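PDB 3RYS: adenosine deaminase 1 from Arthrobacter aurescens, which probably catalyses the zinc-dependent hydrolytic deamination of adenine to hypoxanthine and ammonium, a step of purine salvage and nitrogen catabolism. Local coordinates for residues His19-Gly24 against Met101-Ala106; Tyr54-Leu59 against Pro282-Gly287. All coordinates share one frame; numbering follows the deposited sequence.

Interaction 1. Residues His19-Gly24 against Met101-Ala106; sequences HLHIEG and MMDPQA. With ZN (zinc ion), chain C; ADE (adenine), chain D.
Two backbone hydrogen bonds tie H19-G24 to M101-A106 around M101, a single bridge of parallel sheet pairing. M101 N donates to L20 O at 2.8 Å, and I22 N returns a nearly straight bond to M101 O, so one residue is gripped through both its amide and its carbonyl.

The carboxylate of E23 adds a polar link. A bend at chi2 (88°) swings CD out of line with the chain, and OE2 of the carboxylate accepts the N-H of D103 at 2.7 Å, on the syn side and close to the carboxylate plane. A water joins both segments: it accepts from H21 ND1 at 2.8 Å, lying in the plane of the imidazole, and donates to E23 OE1 and, weakly, to D103 OD1. With ND1 held in this way, the H21 ring is steadied in rotation while NE2 faces the metal. The other oxygen of D103, OD2, is bonded to Y66 of the adenine pocket.

Apolar contact comes chiefly from M101, whose sulfur sits obliquely off the H21 ring, 4.4 Å from its centroid. CE of M101 lies over one face of that ring and also approaches H19 CD2; adenine N7 lies over the opposite face, offset toward the rim.

The metal is bound from 19-24 alone, beside the contact, with M101 packed against the two ligand rings. H19 NE2 and H21 NE2 each stand 2.3 Å from zinc, adenine N6 is at 2.5 Å, and H199 and D280 supply the remaining ligands. H19 ND1 is anchored by T245. This is the His-X-His motif after the first strand of the metallo-dependent hydrolase TIM barrel, backed by the end of the second strand.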
loop_
_atom_site.group_PDB
_atom_site.type_symbol
_atom_site.label_atom_id
_atom_site.label_comp_id
_atom_site.label_asym_id
_atom_site.label_seq_id
_atom_site.Cartn_x
_atom_site.Cartn_y
_atom_site.Cartn_z
ATOM N N HIS A 19 1.813 1.537 -2.784
ATOM C CA HIS A 19 0.623 1.043 -2.103
ATOM C C HIS A 19 1.010 -0.114 -1.185
ATOM O O HIS A 19 1.150 -1.256 -1.634
ATOM C CB HIS A 19 -0.417 0.585 -3.130
ATOM C CG HIS A 19 -1.735 0.197 -2.536
ATOM N ND1 HIS A 19 -2.927 0.338 -3.215
ATOM C CD2 HIS A 19 -2.051 -0.324 -1.328
ATOM C CE1 HIS A 19 -3.919 -0.086 -2.455
ATOM N NE2 HIS A 19 -3.414 -0.489 -1.302
ATOM N N LEU A 20 1.190 0.185 0.097
ATOM C CA LEU A 20 1.619 -0.823 1.056
ATOM C C LEU A 20 1.327 -0.431 2.494
ATOM O O LEU A 20 1.751 0.628 2.958
ATOM C CB LEU A 20 3.109 -1.108 0.909
ATOM C CG LEU A 20 3.608 -2.046 2.006
ATOM C CD1 LEU A 20 4.355 -3.212 1.396
ATOM C CD2 LEU A 20 4.450 -1.314 3.056
ATOM N N HIS A 21 0.614 -1.305 3.198
ATOM C CA HIS A 21 0.283 -1.085 4.597
ATOM C C HIS A 21 1.293 -1.788 5.494
ATOM O O HIS A 21 1.483 -2.998 5.399
ATOM C CB HIS A 21 -1.118 -1.605 4.881
ATOM C CG HIS A 21 -2.154 -1.063 3.953
ATOM N ND1 HIS A 21 -2.973 -0.006 4.287
ATOM C CD2 HIS A 21 -2.503 -1.426 2.697
ATOM C CE1 HIS A 21 -3.785 0.255 3.279
ATOM N NE2 HIS A 21 -3.518 -0.590 2.301
ATOM N N ILE A 22 1.945 -1.027 6.363
ATOM C CA ILE A 22 2.993 -1.594 7.198
ATOM C C ILE A 22 2.459 -2.707 8.100
ATOM O O ILE A 22 3.154 -3.686 8.363
ATOM C CB ILE A 22 3.732 -0.510 8.013
ATOM C CG1 ILE A 22 5.132 -0.997 8.387
ATOM C CG2 ILE A 22 2.928 -0.098 9.236
ATOM C CD1 ILE A 22 5.966 -1.415 7.194
ATOM N N GLU A 23 1.213 -2.563 8.548
ATOM C CA GLU A 23 0.566 -3.569 9.388
ATOM C C GLU A 23 0.252 -4.845 8.607
ATOM O O GLU A 23 0.073 -5.912 9.198
ATOM C CB GLU A 23 -0.726 -3.016 9.995
ATOM C CG GLU A 23 -0.554 -1.777 10.869
ATOM C CD GLU A 23 -0.605 -0.475 10.083
ATOM O OE1 GLU A 23 -0.255 -0.471 8.885
ATOM O OE2 GLU A 23 -0.997 0.555 10.666
ATOM N N GLY A 24 0.172 -4.723 7.284
ATOM C CA GLY A 24 -0.105 -5.857 6.418
ATOM C C GLY A 24 1.176 -6.589 6.078
ATOM O O GLY A 24 1.187 -7.569 5.331
ATOM N N MET A 101 2.034 3.175 4.074
ATOM C CA MET A 101 0.848 3.550 4.834
ATOM C C MET A 101 0.843 2.967 6.242
ATOM O O MET A 101 1.476 1.947 6.533
ATOM C CB MET A 101 -0.432 3.152 4.096
ATOM C CG MET A 101 -1.042 4.274 3.279
ATOM S SD MET A 101 -2.499 3.740 2.361
ATOM C CE MET A 101 -1.736 2.908 0.975
ATOM N N MET A 102 0.102 3.633 7.112
ATOM C CA MET A 102 0.010 3.252 8.499
ATOM C C MET A 102 -1.355 3.717 8.980
ATOM O O MET A 102 -1.816 4.788 8.585
ATOM C CB MET A 102 1.130 3.935 9.272
ATOM C CG MET A 102 0.916 4.054 10.761
ATOM S SD MET A 102 2.190 5.131 11.444
ATOM C CE MET A 102 1.745 5.084 13.176
ATOM N N ASP A 103 -2.014 2.903 9.799
ATOM C CA ASP A 103 -3.326 3.253 10.329
ATOM C C ASP A 103 -3.205 3.720 11.774
ATOM O O ASP A 103 -3.381 2.929 12.704
ATOM C CB ASP A 103 -4.289 2.062 10.253
ATOM C CG ASP A 103 -4.500 1.556 8.833
ATOM O OD1 ASP A 103 -4.282 2.333 7.876
ATOM O OD2 ASP A 103 -4.894 0.376 8.678
ATOM N N PRO A 104 -2.916 5.014 11.969
ATOM C CA PRO A 104 -2.761 5.572 13.314
ATOM C C PRO A 104 -3.901 5.135 14.236
ATOM O O PRO A 104 -3.651 4.723 15.369
ATOM C CB PRO A 104 -2.837 7.082 13.072
ATOM C CG PRO A 104 -2.438 7.264 11.671
ATOM C CD PRO A 104 -2.892 6.058 10.932
ATOM N N GLN A 105 -5.136 5.219 13.745
ATOM C CA GLN A 105 -6.309 4.919 14.561
ATOM C C GLN A 105 -6.396 3.452 14.992
ATOM O O GLN A 105 -6.956 3.149 16.039
ATOM C CB GLN A 105 -7.588 5.316 13.824
ATOM C CG GLN A 105 -7.790 6.808 13.655
ATOM C CD GLN A 105 -8.737 7.128 12.517
ATOM O OE1 GLN A 105 -8.425 6.878 11.355
ATOM N NE2 GLN A 105 -9.900 7.684 12.844
ATOM N N ALA A 106 -5.851 2.543 14.187
ATOM C CA ALA A 106 -5.911 1.125 14.515
ATOM C C ALA A 106 -5.035 0.810 15.719
ATOM O O ALA A 106 -5.097 -0.285 16.277
ATOM C CB ALA A 106 -5.504 0.284 13.326
HETATM ZN ZN ZN C . -4.714 -1.307 0.422
HETATM N N9 ADE D . -6.594 -1.801 4.871
HETATM C C8 ADE D . -5.412 -2.448 4.623
HETATM N N7 ADE D . -5.282 -2.881 3.386
HETATM C C5 ADE D . -6.469 -2.490 2.783
HETATM C C6 ADE D . -6.962 -2.649 1.469
HETATM N N6 ADE D . -6.278 -3.273 0.503
HETATM N N1 ADE D . -8.184 -2.141 1.192
HETATM C C2 ADE D . -8.863 -1.519 2.168
HETATM N N3 ADE D . -8.507 -1.307 3.438
HETATM C C4 ADE D . -7.289 -1.823 3.682
HETATM O O HOH W 1 -1.847 1.144 6.621
#

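Interaction 2. Residues Tyr54-Leu59 against Pro282-Gly287; sequences YEFTDL and PAYFGG. With ADE (adenine), chain D.
With CG anti to the carbonyl carbon in both tyrosines (chi1 -75° in Y54, -72° in Y284), each CG is set beside its own backbone N, and the two side chains then cross at a slant between Y54-L59 and P282-G287. The ring planes of Y54 and Y284 are 29° apart but slid so far that they barely overlap, with centroids separated by 5.3 Å. The nearest atoms are Y54 CE2 and Y284 CD2, 3.5 Å apart; Y54 CE2 also lies 3.6 Å from the carbonyl oxygen of A283.

F56 approaches Y284 differently, the two side chains crossing at about a right angle. Its CZ is 4.0 Å from Y284 CD2, near the plane of the tyrosine ring, and Y284 O lies in the plane of the F56 ring at its edge, 3.4 Å from F56 CE2. The same CE2 meets F285 CE1 at 4.2 Å. Y54 O lies above one face of F56, offset toward the rim, and is hydrogen-bonded to R253.

No hydrogen bond crosses between the segments; the contact is an aromatic one. An alanine at Y54 would probably open a gap beside Y284 CD2 and CE2, leaving that ring less restrained on this flank.

F62, from helix 59-69, joins the cluster, meeting F56 and Y284 edge-to-face and F285 at an oblique angle. Farther along, L59 brings CD1 to 3.6 Å from adenine N1, while F285 packs close to D280 and D281. An aromatic cluster thus joins the loop leading into helix 59-69 to the loop after strand 275-277, two loops bordering the adenine pocket of this TIM-barrel deaminase.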
loop_
_atom_site.group_PDB
_atom_site.type_symbol
_atom_site.label_atom_id
_atom_site.label_comp_id
_atom_site.label_asym_id
_atom_site.label_seq_id
_atom_site.Cartn_x
_atom_site.Cartn_y
_atom_site.Cartn_z
ATOM N N TYR A 54 -6.240 -17.584 6.944
ATOM C CA TYR A 54 -5.957 -16.643 5.865
ATOM C C TYR A 54 -6.739 -16.917 4.580
ATOM O O TYR A 54 -6.323 -16.502 3.502
ATOM C CB TYR A 54 -4.453 -16.610 5.570
ATOM C CG TYR A 54 -3.633 -15.871 6.608
ATOM C CD1 TYR A 54 -3.539 -16.336 7.915
ATOM C CD2 TYR A 54 -2.947 -14.711 6.278
ATOM C CE1 TYR A 54 -2.790 -15.661 8.865
ATOM C CE2 TYR A 54 -2.195 -14.032 7.219
ATOM C CZ TYR A 54 -2.120 -14.510 8.510
ATOM O OH TYR A 54 -1.367 -13.830 9.438
ATOM N N GLU A 55 -7.865 -17.611 4.681
ATOM C CA GLU A 55 -8.729 -17.766 3.520
ATOM C C GLU A 55 -9.849 -16.737 3.575
ATOM O O GLU A 55 -10.818 -16.902 4.310
ATOM C CB GLU A 55 -9.309 -19.174 3.432
ATOM C CG GLU A 55 -10.014 -19.436 2.109
ATOM C CD GLU A 55 -10.724 -20.774 2.073
ATOM O OE1 GLU A 55 -10.970 -21.349 3.156
ATOM O OE2 GLU A 55 -11.041 -21.246 0.959
ATOM N N PHE A 56 -9.709 -15.672 2.793
ATOM C CA PHE A 56 -10.620 -14.537 2.885
ATOM C C PHE A 56 -11.796 -14.664 1.929
ATOM O O PHE A 56 -11.723 -15.385 0.936
ATOM C CB PHE A 56 -9.862 -13.226 2.656
ATOM C CG PHE A 56 -8.605 -13.112 3.472
ATOM C CD1 PHE A 56 -8.671 -12.906 4.841
ATOM C CD2 PHE A 56 -7.360 -13.228 2.876
ATOM C CE1 PHE A 56 -7.521 -12.809 5.594
ATOM C CE2 PHE A 56 -6.206 -13.134 3.625
ATOM C CZ PHE A 56 -6.284 -12.924 4.984
ATOM N N THR A 57 -12.877 -13.960 2.249
ATOM C CA THR A 57 -14.115 -14.034 1.487
ATOM C C THR A 57 -14.421 -12.698 0.827
ATOM O O THR A 57 -15.091 -12.636 -0.204
ATOM C CB THR A 57 -15.284 -14.398 2.411
ATOM O OG1 THR A 57 -14.892 -15.476 3.267
ATOM C CG2 THR A 57 -16.503 -14.811 1.603
ATOM N N ASP A 58 -13.932 -11.632 1.452
ATOM C CA ASP A 58 -14.129 -10.263 0.980
ATOM C C ASP A 58 -13.188 -9.357 1.763
ATOM O O ASP A 58 -12.417 -9.839 2.594
ATOM C CB ASP A 58 -15.591 -9.818 1.146
ATOM C CG ASP A 58 -16.094 -9.924 2.586
ATOM O OD1 ASP A 58 -15.336 -10.367 3.475
ATOM O OD2 ASP A 58 -17.263 -9.557 2.831
ATOM N N LEU A 59 -13.243 -8.054 1.505
ATOM C CA LEU A 59 -12.360 -7.120 2.197
ATOM C C LEU A 59 -12.517 -7.228 3.708
ATOM O O LEU A 59 -11.531 -7.228 4.447
ATOM C CB LEU A 59 -12.623 -5.679 1.756
ATOM C CG LEU A 59 -11.759 -4.621 2.451
ATOM C CD1 LEU A 59 -10.279 -4.886 2.212
ATOM C CD2 LEU A 59 -12.132 -3.216 1.995
ATOM N N PRO A 282 1.430 -7.597 2.186
ATOM C CA PRO A 282 2.317 -8.687 1.754
ATOM C C PRO A 282 2.258 -9.960 2.601
ATOM O O PRO A 282 2.402 -11.053 2.056
ATOM C CB PRO A 282 3.716 -8.074 1.876
ATOM C CG PRO A 282 3.508 -6.617 1.911
ATOM C CD PRO A 282 2.189 -6.391 2.553
ATOM N N ALA A 283 2.077 -9.826 3.909
ATOM C CA ALA A 283 2.105 -10.992 4.785
ATOM C C ALA A 283 0.748 -11.694 4.842
ATOM O O ALA A 283 0.612 -12.747 5.461
ATOM C CB ALA A 283 2.578 -10.607 6.182
ATOM N N TYR A 284 -0.248 -11.113 4.180
ATOM C CA TYR A 284 -1.594 -11.674 4.172
ATOM C C TYR A 284 -1.995 -12.272 2.818
ATOM O O TYR A 284 -2.878 -13.132 2.747
ATOM C CB TYR A 284 -2.617 -10.610 4.583
ATOM C CG TYR A 284 -2.571 -10.258 6.046
ATOM C CD1 TYR A 284 -1.622 -9.369 6.536
ATOM C CD2 TYR A 284 -3.476 -10.812 6.941
ATOM C CE1 TYR A 284 -1.572 -9.044 7.879
ATOM C CE2 TYR A 284 -3.435 -10.493 8.282
ATOM C CZ TYR A 284 -2.482 -9.608 8.747
ATOM O OH TYR A 284 -2.440 -9.285 10.084
ATOM N N PHE A 285 -1.354 -11.807 1.750
ATOM C CA PHE A 285 -1.745 -12.213 0.408
ATOM C C PHE A 285 -0.664 -13.070 -0.250
ATOM O O PHE A 285 -0.687 -13.301 -1.461
ATOM C CB PHE A 285 -2.094 -10.988 -0.449
ATOM C CG PHE A 285 -3.116 -10.081 0.182
ATOM C CD1 PHE A 285 -4.227 -10.607 0.826
ATOM C CD2 PHE A 285 -2.972 -8.703 0.124
ATOM C CE1 PHE A 285 -5.176 -9.774 1.407
ATOM C CE2 PHE A 285 -3.917 -7.862 0.704
ATOM C CZ PHE A 285 -5.019 -8.399 1.348
ATOM N N GLY A 286 0.279 -13.533 0.568
ATOM C CA GLY A 286 1.278 -14.501 0.147
ATOM C C GLY A 286 2.306 -14.026 -0.862
ATOM O O GLY A 286 2.654 -14.763 -1.786
ATOM N N GLY A 287 2.806 -12.807 -0.695
ATOM C CA GLY A 287 3.793 -12.289 -1.620
ATOM C C GLY A 287 4.025 -10.791 -1.589
ATOM O O GLY A 287 3.114 -9.997 -1.337
HETATM N N9 ADE D . -6.594 -1.801 4.871
HETATM C C8 ADE D . -5.412 -2.448 4.623
HETATM N N7 ADE D . -5.282 -2.881 3.386
HETATM C C5 ADE D . -6.469 -2.490 2.783
HETATM C C6 ADE D . -6.962 -2.649 1.469
HETATM N N6 ADE D . -6.278 -3.273 0.503
HETATM N N1 ADE D . -8.184 -2.141 1.192
HETATM C C2 ADE D . -8.863 -1.519 2.168
HETATM N N3 ADE D . -8.507 -1.307 3.438
HETATM C C4 ADE D . -7.289 -1.823 3.682
#

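Both contacts are buried, but interaction 1 lies nearer the middle of the fold: its centre is about 8 Å from the centre of the chain, against about 14 Å for the centre of interaction 2. Their chemistry follows their place: at the barrel strands, interaction 1 relies on backbone pairing and a water beside a metal site, whereas interaction 2, between loops that flank the pocket, relies on aromatic packing. They join directly where G24 O lies 2.8 Å from A283 N, a probable hydrogen bond, and L20 CD1 packs on P282 CG. Both also reach adenine, through H21 in 19-24 and L59 in 54-59. The pair illustrates how one ligand site can combine a polar, metal-binding part with apolar loop packing.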